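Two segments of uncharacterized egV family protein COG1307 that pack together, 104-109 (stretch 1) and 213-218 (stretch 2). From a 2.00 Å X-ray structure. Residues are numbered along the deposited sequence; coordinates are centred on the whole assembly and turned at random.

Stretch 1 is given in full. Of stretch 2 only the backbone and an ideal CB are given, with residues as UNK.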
# COMPACT_ATOMS: atom_id res chain seq x y z
N LEU A 104 0.41 -3.86 -5.16
CA LEU A 104 -0.82 -3.09 -5.31
C LEU A 104 -1.99 -3.96 -5.76
O LEU A 104 -1.82 -4.91 -6.52
CB LEU A 104 -0.60 -2.01 -6.39
CG LEU A 104 0.07 -0.70 -6.00
CD1 LEU A 104 0.77 -0.10 -7.24
CD2 LEU A 104 -0.93 0.24 -5.37
N SER A 105 -3.19 -3.59 -5.34
CA SER A 105 -4.41 -4.15 -5.87
C SER A 105 -4.39 -4.32 -7.37
O SER A 105 -4.10 -3.36 -8.17
CB SER A 105 -5.61 -3.26 -5.54
OG SER A 105 -6.78 -3.77 -6.19
N ALA A 106 -4.76 -5.53 -7.79
CA ALA A 106 -4.85 -5.83 -9.23
C ALA A 106 -5.89 -4.96 -9.89
O ALA A 106 -5.84 -4.77 -11.09
CB ALA A 106 -5.14 -7.32 -9.47
N GLU A 107 -6.83 -4.41 -9.16
CA GLU A 107 -7.83 -3.55 -9.79
C GLU A 107 -7.39 -2.11 -9.94
O GLU A 107 -8.13 -1.30 -10.53
CB GLU A 107 -9.09 -3.54 -8.97
CG GLU A 107 -9.67 -4.85 -8.77
CD GLU A 107 -10.34 -5.33 -10.00
OE1 GLU A 107 -11.09 -4.55 -10.64
OE2 GLU A 107 -10.07 -6.49 -10.33
N LEU A 108 -6.24 -1.75 -9.36
CA LEU A 108 -5.74 -0.37 -9.45
C LEU A 108 -4.47 -0.22 -10.29
O LEU A 108 -4.05 0.89 -10.58
CB LEU A 108 -5.50 0.16 -8.04
CG LEU A 108 -6.70 0.15 -7.08
CD1 LEU A 108 -6.27 0.51 -5.64
CD2 LEU A 108 -7.82 1.08 -7.59
N SER A 109 -3.83 -1.32 -10.67
CA SER A 109 -2.47 -1.27 -11.22
C SER A 109 -2.17 -2.58 -11.95
O SER A 109 -2.65 -3.62 -11.55
CB SER A 109 -1.46 -1.13 -10.08
OG SER A 109 -0.11 -1.23 -10.53
N UNK A 213 -13.84 -5.46 -0.87
CA UNK A 213 -13.14 -6.74 -0.78
C UNK A 213 -12.49 -7.18 -2.11
O UNK A 213 -11.52 -7.90 -2.09
CB UNK A 213 -14.12 -7.82 -0.31
N UNK A 214 -12.94 -6.68 -3.25
CA UNK A 214 -12.28 -6.99 -4.52
C UNK A 214 -11.03 -6.12 -4.79
O UNK A 214 -10.33 -6.38 -5.73
CB UNK A 214 -13.28 -6.81 -5.66
N UNK A 215 -10.75 -5.12 -3.97
CA UNK A 215 -9.58 -4.22 -4.21
C UNK A 215 -9.88 -2.99 -5.06
O UNK A 215 -8.96 -2.42 -5.65
CB UNK A 215 -8.46 -5.01 -4.89
N UNK A 216 -11.15 -2.62 -5.19
CA UNK A 216 -11.51 -1.37 -5.82
C UNK A 216 -11.71 -0.31 -4.70
O UNK A 216 -11.72 -0.64 -3.51
CB UNK A 216 -12.77 -1.54 -6.68
N UNK A 217 -11.90 0.94 -5.10
CA UNK A 217 -12.14 2.02 -4.16
C UNK A 217 -13.63 2.34 -4.11
O UNK A 217 -14.29 2.40 -5.15
CB UNK A 217 -11.33 3.26 -4.54
N UNK A 218 -14.16 2.57 -2.93
CA UNK A 218 -15.55 3.06 -2.79
C UNK A 218 -15.58 4.24 -1.78
O UNK A 218 -14.63 4.49 -1.05
CB UNK A 218 -16.48 1.93 -2.33

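Position 213 has nothing of stretch 1 within 5.5 Å of its ideal CB, so this contact sets no rule there. Its phi of -61° would admit most residues, proline among them, and Pro213 is what is found.

At position 214 the CA-to-CB bond points sideways, and the ideal CB stands 5.2 Å from Glu107 CG. A polar chain of moderate length, or a small one, would fit, with an acidic group less welcome so near a carboxylate. The deposited residue is Gln214, whose side-chain end leads away from stretch 1. Its backbone does more here: Gln214 O lies 3.5 Å from Glu107 CG and accepts a hydrogen bond from a water at 2.9 Å, and the same water donates a weak one to Ser105 OG at 3.4 Å.

Position 215 is the strictest of the six. Its CA-to-CB direction is toward stretch 1, and an ideal CB would sit 2.5 Å from Ser105 OG, a clash. The backbone gives a second, independent reason: at phi 90° and psi 19° a CB would also be jammed against the carbonyl O of position 214. Only glycine meets both demands, and the residue is Gly215. The bare backbone lets the chains close to 5.4 Å between Ser105 CA and Gly215 CA, and Ser105 OG donates a hydrogen bond of 2.6 Å to Gly215 O. That serine oxygen also accepts from Glu107 N at 3.0 Å, so one hydroxyl braces its own turn while fastening the other stretch. Glu107 CB, 3.5 Å from Gly215 O, and Leu108 CG, 3.7 Å from it, pack around the same carbonyl.

Position 216 points its CB sideways, 4.8 Å from Glu107 CB, with the carboxylate of Glu107 close by. A short branched chain such as threonine or valine would suit, as might serine, while a longer basic one could seek the charge. Thr216 is deposited, with chi1 in the p well; its methyl CG2 lies 3.8 Å from Glu107 OE1, a packing contact, while its hydroxyl bonds elsewhere in the structure.

Position 217 begins a strand, and its sideways CB is 5.1 Å from Leu108 CD2. An apolar chain able to extend to that methyl is the natural choice: isoleucine, leucine or methionine, with the beta-branched option favoring the strand. Ile217, chi1 m and chi2 t, carries its end nearer, placing CD1 3.9 Å from Leu108 CD2.

Position 218 continues the strand beyond the reach of stretch 1, leaving the choice open from this side; it is Cys218.

Stretch 2 (213-218) PQGTIC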
# COMPACT_ATOMS: atom_id res chain seq x y z
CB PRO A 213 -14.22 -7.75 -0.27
CG PRO A 213 -15.32 -6.85 0.33
CD PRO A 213 -15.27 -5.57 -0.51
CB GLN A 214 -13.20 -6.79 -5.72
CG GLN A 214 -14.63 -7.16 -5.47
CD GLN A 214 -15.41 -6.01 -4.87
OE1 GLN A 214 -15.69 -4.99 -5.53
NE2 GLN A 214 -15.77 -6.16 -3.62
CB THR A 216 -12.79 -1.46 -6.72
OG1 THR A 216 -13.88 -1.89 -5.93
CG2 THR A 216 -12.59 -2.41 -7.95
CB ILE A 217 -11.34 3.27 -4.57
CG1 ILE A 217 -9.83 2.93 -4.55
CG2 ILE A 217 -11.68 4.48 -3.62
CD1 ILE A 217 -8.90 3.97 -5.14
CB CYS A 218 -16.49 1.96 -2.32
SG CYS A 218 -16.12 1.28 -0.62
O HOH W 1 -7.78 -6.91 -6.99
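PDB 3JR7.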